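Local coordinates for protein uracil-DNA glycosylase (Nitratifractor salsuginis, PDB 5X3G) that belongs to the uracil-DNA glycosylase family, single-domain alpha/beta proteins built around a central four-stranded parallel sheet flanked by helices, at residues Leu17-Leu31 with Arg56-Pro68. Numbering follows the deposited sequence.
Sequences LLRLNGVDEEWEPIL and RDRLLAAFSTLRP
The indole of Trp27 is sandwiched between two residues of 56-68. Pro68 CG stands over the centre of its six-membered ring, 3.6 Å from the centroid and 10° off the normal, a CH-pi contact. On the opposite face Phe63 presents its edge, giving a T-shaped pair with planes at 86°. Phe63 CB also sits over the five-membered ring, while Leu31 CD1 covers one face of the Phe63 ring. At the indole edge, NE1 donates to Leu66 O, which lies within the ring plane; the modelled 2.5 Å is shorter than usual and its exact length doubtful. This in-plane acceptor and the two covered faces together probably hold the ring's rotation.

Beside this sandwich, the Arg67 guanidinium lies nearly flat against Asp24, the carboxylate plane 23° from its own. Its NH2 forms a salt bridge to Asp24 OD1 at 2.6 Å; the arginine chain is bent at its second and third torsions, which lays the guanidinium over Asp24. Glu26 OE1 lies near the guanidinium plane but pairs with NE only at long range. Asp24 OD2 meanwhile accepts from Glu26 N, an Asx turn that helps position the carboxylate.

At the other end, where a Schellman motif with positive phi at Gly22 closes the helix, buried Asn21 bridges its last turn and the loop. Its ND2 donates to Leu17 O (2.6 Å) and Arg56 O (3.1 Å), while OD1 receives Leu60 N at 2.8 Å from above its carbonyl plane. Leu60 CD1 packs against Leu17 and Leu18, and Leu20 CD2 lies over the Arg56 guanidinium.

Helix 179-196 backs the aromatic cluster through Leu193. The chemistry thus implies a loop before strand 73-77 fastened to the connection between helices 11-20 and 28-35 by buried amide and indole bonds, with the ion pairs more peripheral and probably solvent-screened.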
ATOM      1  N   LEU A  17      19.939   5.723  -0.478  1.00 27.24           N
ATOM      2  CA  LEU A  17      18.611   5.438  -1.016  1.00 34.39           C
ATOM      3  C   LEU A  17      17.525   5.788  -0.010  1.00 28.16           C
ATOM      4  O   LEU A  17      16.474   6.326  -0.381  1.00 24.64           O
ATOM      5  CB  LEU A  17      18.513   3.966  -1.413  1.00 22.32           C
ATOM      6  CG  LEU A  17      17.145   3.481  -1.897  1.00 31.57           C
ATOM      7  CD1 LEU A  17      16.763   4.131  -3.219  1.00 31.95           C
ATOM      8  CD2 LEU A  17      17.123   1.969  -2.004  1.00 33.85           C
ATOM      9  N   LEU A  18      17.760   5.493   1.269  1.00 23.70           N
ATOM     10  CA  LEU A  18      16.796   5.860   2.301  1.00 30.41           C
ATOM     11  C   LEU A  18      16.642   7.372   2.394  1.00 32.13           C
ATOM     12  O   LEU A  18      15.522   7.885   2.496  1.00 30.46           O
ATOM     13  CB  LEU A  18      17.218   5.278   3.650  1.00 30.29           C
ATOM     14  CG  LEU A  18      16.572   3.952   4.065  1.00 28.17           C
ATOM     15  CD1 LEU A  18      17.150   2.784   3.279  1.00 24.08           C
ATOM     16  CD2 LEU A  18      16.741   3.745   5.561  1.00 27.09           C
ATOM     17  N   ARG A  19      17.759   8.104   2.358  1.00 32.72           N
ATOM     18  CA  ARG A  19      17.667   9.561   2.443  1.00 32.88           C
ATOM     19  C   ARG A  19      16.958  10.150   1.228  1.00 28.57           C
ATOM     20  O   ARG A  19      16.174  11.097   1.357  1.00 31.53           O
ATOM     21  CB  ARG A  19      19.058  10.174   2.598  1.00 27.57           C
ATOM     22  CG  ARG A  19      19.647  10.045   3.988  1.00 32.23           C
ATOM     23  CD  ARG A  19      20.878  10.919   4.120  1.00 28.10           C
ATOM     24  NE  ARG A  19      21.779  10.755   2.979  1.00 31.21           N
ATOM     25  CZ  ARG A  19      22.799   9.903   2.949  1.00 40.87           C
ATOM     26  NH1 ARG A  19      23.054   9.132   3.997  1.00 28.05           N
ATOM     27  NH2 ARG A  19      23.564   9.822   1.869  1.00 26.33           N
ATOM     28  N   LEU A  20      17.227   9.605   0.039  1.00 33.37           N
ATOM     29  CA  LEU A  20      16.588  10.095  -1.178  1.00 31.61           C
ATOM     30  C   LEU A  20      15.080   9.890  -1.132  1.00 31.15           C
ATOM     31  O   LEU A  20      14.314  10.734  -1.613  1.00 28.68           O
ATOM     32  CB  LEU A  20      17.186   9.393  -2.396  1.00 21.82           C
ATOM     33  CG  LEU A  20      16.625   9.799  -3.760  1.00 51.01           C
ATOM     34  CD1 LEU A  20      16.896  11.266  -4.041  1.00 45.49           C
ATOM     35  CD2 LEU A  20      17.180   8.920  -4.869  1.00 50.76           C
ATOM     36  N   ASN A  21      14.636   8.773  -0.559  1.00 24.01           N
ATOM     37  CA  ASN A  21      13.217   8.501  -0.380  1.00 29.73           C
ATOM     38  C   ASN A  21      12.617   9.242   0.809  1.00 31.59           C
ATOM     39  O   ASN A  21      11.401   9.171   1.011  1.00 33.39           O
ATOM     40  CB  ASN A  21      12.991   6.995  -0.218  1.00 25.27           C
ATOM     41  CG  ASN A  21      13.132   6.240  -1.525  1.00 26.16           C
ATOM     42  OD1 ASN A  21      12.138   5.892  -2.162  1.00 32.29           O
ATOM     43  ND2 ASN A  21      14.369   5.986  -1.934  1.00 25.62           N
ATOM     44  N   GLY A  22      13.430   9.950   1.591  1.00 30.88           N
ATOM     45  CA  GLY A  22      12.923  10.659   2.750  1.00 30.45           C
ATOM     46  C   GLY A  22      12.583   9.771   3.925  1.00 34.55           C
ATOM     47  O   GLY A  22      11.671  10.092   4.693  1.00 29.96           O
ATOM     48  N   VAL A  23      13.290   8.662   4.086  1.00 26.34           N
ATOM     49  CA  VAL A  23      13.041   7.729   5.177  1.00 31.85           C
ATOM     50  C   VAL A  23      13.896   8.140   6.367  1.00 38.77           C
ATOM     51  O   VAL A  23      15.054   8.544   6.208  1.00 35.44           O
ATOM     52  CB  VAL A  23      13.343   6.283   4.736  1.00 32.00           C
ATOM     53  CG1 VAL A  23      12.915   5.297   5.808  1.00 30.17           C
ATOM     54  CG2 VAL A  23      12.671   5.972   3.402  1.00 25.42           C
ATOM     55  N   ASP A  24      13.328   8.049   7.566  1.00 44.23           N
ATOM     56  CA  ASP A  24      14.060   8.415   8.771  1.00 36.31           C
ATOM     57  C   ASP A  24      15.097   7.348   9.113  1.00 36.66           C
ATOM     58  O   ASP A  24      14.938   6.171   8.779  1.00 36.75           O
ATOM     59  CB  ASP A  24      13.092   8.602   9.938  1.00 42.91           C
ATOM     60  CG  ASP A  24      13.771   9.139  11.177  1.00 44.88           C
ATOM     61  OD1 ASP A  24      13.877  10.375  11.316  1.00 55.53           O
ATOM     62  OD2 ASP A  24      14.208   8.323  12.011  1.00 50.68           O
ATOM     63  N   GLU A  25      16.172   7.768   9.796  1.00 31.34           N
ATOM     64  CA  GLU A  25      17.241   6.824  10.114  1.00 38.50           C
ATOM     65  C   GLU A  25      16.786   5.759  11.105  1.00 36.20           C
ATOM     66  O   GLU A  25      17.403   4.689  11.185  1.00 31.97           O
ATOM     67  CB  GLU A  25      18.473   7.542  10.666  1.00 29.83           C
ATOM     68  CG  GLU A  25      18.203   8.697  11.607  1.00 50.79           C
ATOM     69  CD  GLU A  25      19.463   9.496  11.899  1.00 63.22           C
ATOM     70  OE1 GLU A  25      19.436  10.340  12.820  1.00 52.06           O
ATOM     71  OE2 GLU A  25      20.482   9.269  11.211  1.00 53.92           O
ATOM     72  N   GLU A  26      15.716   6.024  11.867  1.00 35.05           N
ATOM     73  CA  GLU A  26      15.151   4.994  12.736  1.00 33.33           C
ATOM     74  C   GLU A  26      14.799   3.723  11.979  1.00 33.94           C
ATOM     75  O   GLU A  26      14.708   2.654  12.592  1.00 38.89           O
ATOM     76  CB  GLU A  26      13.888   5.490  13.440  1.00 35.01           C
ATOM     77  CG  GLU A  26      14.087   6.525  14.521  1.00 48.69           C
ATOM     78  CD  GLU A  26      12.795   6.808  15.260  1.00 57.59           C
ATOM     79  OE1 GLU A  26      11.794   6.107  14.993  1.00 55.23           O
ATOM     80  OE2 GLU A  26      12.775   7.727  16.103  1.00 75.21           O
ATOM     81  N   TRP A  27      14.580   3.818  10.669  1.00 31.81           N
ATOM     82  CA  TRP A  27      14.234   2.654   9.869  1.00 32.31           C
ATOM     83  C   TRP A  27      15.429   1.771   9.541  1.00 27.45           C
ATOM     84  O   TRP A  27      15.227   0.648   9.066  1.00 25.72           O
ATOM     85  CB  TRP A  27      13.552   3.098   8.576  1.00 33.22           C
ATOM     86  CG  TRP A  27      12.090   3.298   8.744  1.00 30.91           C
ATOM     87  CD1 TRP A  27      11.417   4.484   8.789  1.00 32.22           C
ATOM     88  CD2 TRP A  27      11.111   2.273   8.922  1.00 24.83           C
ATOM     89  NE1 TRP A  27      10.075   4.256   8.971  1.00 31.55           N
ATOM     90  CE2 TRP A  27       9.861   2.906   9.056  1.00 29.73           C
ATOM     91  CE3 TRP A  27      11.171   0.877   8.975  1.00 31.02           C
ATOM     92  CZ2 TRP A  27       8.681   2.193   9.238  1.00 32.75           C
ATOM     93  CZ3 TRP A  27      10.001   0.171   9.158  1.00 34.67           C
ATOM     94  CH2 TRP A  27       8.772   0.829   9.287  1.00 32.90           C
ATOM     95  N   GLU A  28      16.652   2.234   9.794  1.00 30.34           N
ATOM     96  CA  GLU A  28      17.825   1.450   9.415  1.00 32.22           C
ATOM     97  C   GLU A  28      17.906   0.071  10.067  1.00 23.71           C
ATOM     98  O   GLU A  28      18.274  -0.885   9.361  1.00 33.69           O
ATOM     99  CB  GLU A  28      19.099   2.256   9.699  1.00 36.84           C
ATOM    100  CG  GLU A  28      19.369   3.335   8.663  1.00 36.76           C
ATOM    101  CD  GLU A  28      20.757   3.934   8.781  1.00 48.92           C
ATOM    102  OE1 GLU A  28      21.621   3.313   9.436  1.00 53.63           O
ATOM    103  OE2 GLU A  28      20.984   5.020   8.210  1.00 41.47           O
ATOM    104  N   PRO A  29      17.604  -0.117  11.360  1.00 30.19           N
ATOM    105  CA  PRO A  29      17.716  -1.473  11.933  1.00 29.28           C
ATOM    106  C   PRO A  29      16.832  -2.504  11.254  1.00 35.43           C
ATOM    107  O   PRO A  29      17.200  -3.685  11.207  1.00 39.88           O
ATOM    108  CB  PRO A  29      17.310  -1.267  13.399  1.00 29.46           C
ATOM    109  CG  PRO A  29      17.612   0.154  13.674  1.00 35.75           C
ATOM    110  CD  PRO A  29      17.298   0.880  12.403  1.00 24.32           C
ATOM    111  N   ILE A  30      15.680  -2.100  10.727  1.00 35.17           N
ATOM    112  CA  ILE A  30      14.770  -3.043  10.084  1.00 33.45           C
ATOM    113  C   ILE A  30      14.991  -3.089   8.577  1.00 24.48           C
ATOM    114  O   ILE A  30      14.952  -4.162   7.969  1.00 33.87           O
ATOM    115  CB  ILE A  30      13.310  -2.675  10.424  1.00 33.52           C
ATOM    116  CG1 ILE A  30      13.088  -2.656  11.938  1.00 30.59           C
ATOM    117  CG2 ILE A  30      12.341  -3.647   9.769  1.00 30.32           C
ATOM    118  CD1 ILE A  30      11.682  -2.261  12.337  1.00 37.76           C
ATOM    119  N   LEU A  31      15.247  -1.936   7.964  1.00 26.70           N
ATOM    120  CA  LEU A  31      15.208  -1.792   6.514  1.00 26.87           C
ATOM    121  C   LEU A  31      16.539  -2.122   5.849  1.00 34.65           C
ATOM    122  O   LEU A  31      16.555  -2.722   4.768  1.00 31.00           O
ATOM    123  CB  LEU A  31      14.775  -0.366   6.159  1.00 27.38           C
ATOM    124  CG  LEU A  31      14.048  -0.076   4.850  1.00 32.74           C
ATOM    125  CD1 LEU A  31      12.954  -1.100   4.602  1.00 23.24           C
ATOM    126  CD2 LEU A  31      13.461   1.329   4.910  1.00 26.70           C
ATOM    127  N   ARG A  56      13.532   5.681  -8.489  1.00 23.93           N
ATOM    128  CA  ARG A  56      14.369   5.298  -7.357  1.00 29.10           C
ATOM    129  C   ARG A  56      14.033   6.099  -6.103  1.00 31.72           C
ATOM    130  O   ARG A  56      14.055   5.559  -4.991  1.00 25.88           O
ATOM    131  CB  ARG A  56      15.843   5.469  -7.730  1.00 31.73           C
ATOM    132  CG  ARG A  56      16.813   5.302  -6.580  1.00 37.07           C
ATOM    133  CD  ARG A  56      18.208   4.960  -7.074  1.00 43.30           C
ATOM    134  NE  ARG A  56      19.212   5.180  -6.038  1.00 46.55           N
ATOM    135  CZ  ARG A  56      19.809   6.345  -5.815  1.00 51.76           C
ATOM    136  NH1 ARG A  56      19.510   7.398  -6.564  1.00 51.26           N
ATOM    137  NH2 ARG A  56      20.710   6.458  -4.849  1.00 49.77           N
ATOM    138  N   ASP A  57      13.707   7.384  -6.259  1.00 23.66           N
ATOM    139  CA  ASP A  57      13.395   8.219  -5.103  1.00 32.01           C
ATOM    140  C   ASP A  57      12.021   7.932  -4.505  1.00 28.80           C
ATOM    141  O   ASP A  57      11.615   8.637  -3.574  1.00 26.62           O
ATOM    142  CB  ASP A  57      13.493   9.699  -5.483  1.00 32.88           C
ATOM    143  CG  ASP A  57      12.452  10.111  -6.503  1.00 42.08           C
ATOM    144  OD1 ASP A  57      11.862   9.220  -7.150  1.00 42.16           O
ATOM    145  OD2 ASP A  57      12.221  11.328  -6.657  1.00 41.83           O
ATOM    146  N   ARG A  58      11.302   6.929  -5.012  1.00 30.30           N
ATOM    147  CA  ARG A  58       9.988   6.563  -4.498  1.00 31.01           C
ATOM    148  C   ARG A  58       9.885   5.103  -4.085  1.00 26.53           C
ATOM    149  O   ARG A  58       8.826   4.693  -3.595  1.00 29.04           O
ATOM    150  CB  ARG A  58       8.903   6.855  -5.542  1.00 27.95           C
ATOM    151  CG  ARG A  58       8.138   8.138  -5.322  1.00 32.54           C
ATOM    152  CD  ARG A  58       8.068   8.924  -6.610  1.00 43.32           C
ATOM    153  NE  ARG A  58       7.147  10.049  -6.519  1.00 41.76           N
ATOM    154  CZ  ARG A  58       7.212  11.127  -7.291  1.00 54.30           C
ATOM    155  NH1 ARG A  58       8.170  11.234  -8.202  1.00 69.07           N
ATOM    156  NH2 ARG A  58       6.324  12.102  -7.145  1.00 49.79           N
ATOM    157  N   LEU A  59      10.945   4.310  -4.272  1.00 24.81           N
ATOM    158  CA  LEU A  59      10.876   2.877  -3.997  1.00 31.76           C
ATOM    159  C   LEU A  59      10.404   2.599  -2.574  1.00 32.27           C
ATOM    160  O   LEU A  59       9.709   1.605  -2.325  1.00 25.27           O
ATOM    161  CB  LEU A  59      12.244   2.238  -4.237  1.00 28.12           C
ATOM    162  CG  LEU A  59      12.696   2.124  -5.693  1.00 30.42           C
ATOM    163  CD1 LEU A  59      14.147   1.670  -5.779  1.00 31.31           C
ATOM    164  CD2 LEU A  59      11.788   1.173  -6.462  1.00 28.16           C
ATOM    165  N   LEU A  60      10.760   3.475  -1.632  1.00 24.90           N
ATOM    166  CA  LEU A  60      10.477   3.287  -0.215  1.00 27.16           C
ATOM    167  C   LEU A  60       9.523   4.347   0.327  1.00 19.38           C
ATOM    168  O   LEU A  60       9.557   4.666   1.518  1.00 21.27           O
ATOM    169  CB  LEU A  60      11.777   3.299   0.583  1.00 27.73           C
ATOM    170  CG  LEU A  60      12.861   2.316   0.149  1.00 24.67           C
ATOM    171  CD1 LEU A  60      14.193   2.714   0.752  1.00 23.11           C
ATOM    172  CD2 LEU A  60      12.488   0.901   0.560  1.00 23.32           C
ATOM    173  N   ALA A  61       8.666   4.899  -0.539  1.00 17.56           N
ATOM    174  CA  ALA A  61       7.771   5.974  -0.118  1.00 25.07           C
ATOM    175  C   ALA A  61       6.843   5.540   1.012  1.00 23.88           C
ATOM    176  O   ALA A  61       6.384   6.382   1.796  1.00 24.13           O
ATOM    177  CB  ALA A  61       6.952   6.473  -1.306  1.00 22.16           C
ATOM    178  N   ALA A  62       6.559   4.239   1.114  1.00 25.24           N
ATOM    179  CA  ALA A  62       5.720   3.742   2.196  1.00 19.58           C
ATOM    180  C   ALA A  62       6.369   3.914   3.566  1.00 19.60           C
ATOM    181  O   ALA A  62       5.664   3.889   4.582  1.00 24.17           O
ATOM    182  CB  ALA A  62       5.381   2.272   1.960  1.00 20.47           C
ATOM    183  N   PHE A  63       7.688   4.093   3.618  1.00 22.79           N
ATOM    184  CA  PHE A  63       8.419   4.280   4.864  1.00 26.67           C
ATOM    185  C   PHE A  63       8.770   5.737   5.137  1.00 25.76           C
ATOM    186  O   PHE A  63       9.460   6.021   6.122  1.00 27.80           O
ATOM    187  CB  PHE A  63       9.710   3.446   4.852  1.00 24.62           C
ATOM    188  CG  PHE A  63       9.495   1.975   4.592  1.00 21.21           C
ATOM    189  CD1 PHE A  63       9.441   1.072   5.642  1.00 22.46           C
ATOM    190  CD2 PHE A  63       9.372   1.494   3.298  1.00 24.22           C
ATOM    191  CE1 PHE A  63       9.254  -0.284   5.407  1.00 22.11           C
ATOM    192  CE2 PHE A  63       9.183   0.142   3.056  1.00 22.41           C
ATOM    193  CZ  PHE A  63       9.125  -0.745   4.112  1.00 20.97           C
ATOM    194  N   SER A  64       8.316   6.666   4.294  1.00 28.37           N
ATOM    195  CA  SER A  64       8.796   8.042   4.342  1.00 24.21           C
ATOM    196  C   SER A  64       8.092   8.900   5.385  1.00 29.82           C
ATOM    197  O   SER A  64       8.484  10.058   5.572  1.00 34.05           O
ATOM    198  CB  SER A  64       8.651   8.693   2.964  1.00 26.89           C
ATOM    199  OG  SER A  64       7.295   8.735   2.558  1.00 23.68           O
ATOM    200  N   THR A  65       7.071   8.379   6.060  1.00 28.72           N
ATOM    201  CA  THR A  65       6.386   9.148   7.091  1.00 35.92           C
ATOM    202  C   THR A  65       6.303   8.348   8.383  1.00 37.33           C
ATOM    203  O   THR A  65       6.719   8.825   9.446  1.00 35.52           O
ATOM    204  CB  THR A  65       4.986   9.552   6.628  1.00 31.55           C
ATOM    205  OG1 THR A  65       5.074  10.219   5.364  1.00 27.63           O
ATOM    206  CG2 THR A  65       4.344  10.485   7.643  1.00 30.44           C
ATOM    207  N   LEU A  66       5.764   7.134   8.298  1.00 31.39           N
ATOM    208  CA  LEU A  66       5.693   6.260   9.459  1.00 31.76           C
ATOM    209  C   LEU A  66       7.086   5.947   9.989  1.00 37.30           C
ATOM    210  O   LEU A  66       8.034   5.750   9.223  1.00 34.13           O
ATOM    211  CB  LEU A  66       4.974   4.958   9.102  1.00 33.79           C
ATOM    212  CG  LEU A  66       3.464   4.973   8.864  1.00 24.64           C
ATOM    213  CD1 LEU A  66       3.015   3.630   8.315  1.00 28.87           C
ATOM    214  CD2 LEU A  66       2.725   5.300  10.149  1.00 28.64           C
ATOM    215  N   ARG A  67       7.202   5.913  11.296  1.00 35.24           N
ATOM    216  CA  ARG A  67       8.329   5.354  12.018  1.00 35.81           C
ATOM    217  C   ARG A  67       7.976   3.946  12.483  1.00 38.79           C
ATOM    218  O   ARG A  67       6.793   3.625  12.632  1.00 29.54           O
ATOM    219  CB  ARG A  67       8.691   6.237  13.217  1.00 38.17           C
ATOM    220  CG  ARG A  67       8.813   7.704  12.838  1.00 40.25           C
ATOM    221  CD  ARG A  67      10.016   7.939  11.936  1.00 44.24           C
ATOM    222  NE  ARG A  67      10.898   8.991  12.432  1.00 56.45           N
ATOM    223  CZ  ARG A  67      10.829  10.259  12.035  1.00 62.58           C
ATOM    224  NH1 ARG A  67       9.925  10.621  11.135  1.00 55.79           N
ATOM    225  NH2 ARG A  67      11.668  11.161  12.526  1.00 64.37           N
ATOM    226  N   PRO A  68       8.969   3.074  12.693  1.00 33.68           N
ATOM    227  CA  PRO A  68       8.659   1.653  12.946  1.00 29.02           C
ATOM    228  C   PRO A  68       7.638   1.402  14.047  1.00 36.73           C
ATOM    229  O   PRO A  68       6.811   0.491  13.906  1.00 33.97           O
ATOM    230  CB  PRO A  68      10.031   1.068  13.300  1.00 37.18           C
ATOM    231  CG  PRO A  68      10.992   1.915  12.550  1.00 35.10           C
ATOM    232  CD  PRO A  68      10.421   3.306  12.579  1.00 32.73           C
TER
HETATM  233  O   HOH W   1       9.703   8.515  -0.891  1.00 25.44           O
HETATM  234  O   HOH W   2      10.477   7.788   7.816  1.00 40.02           O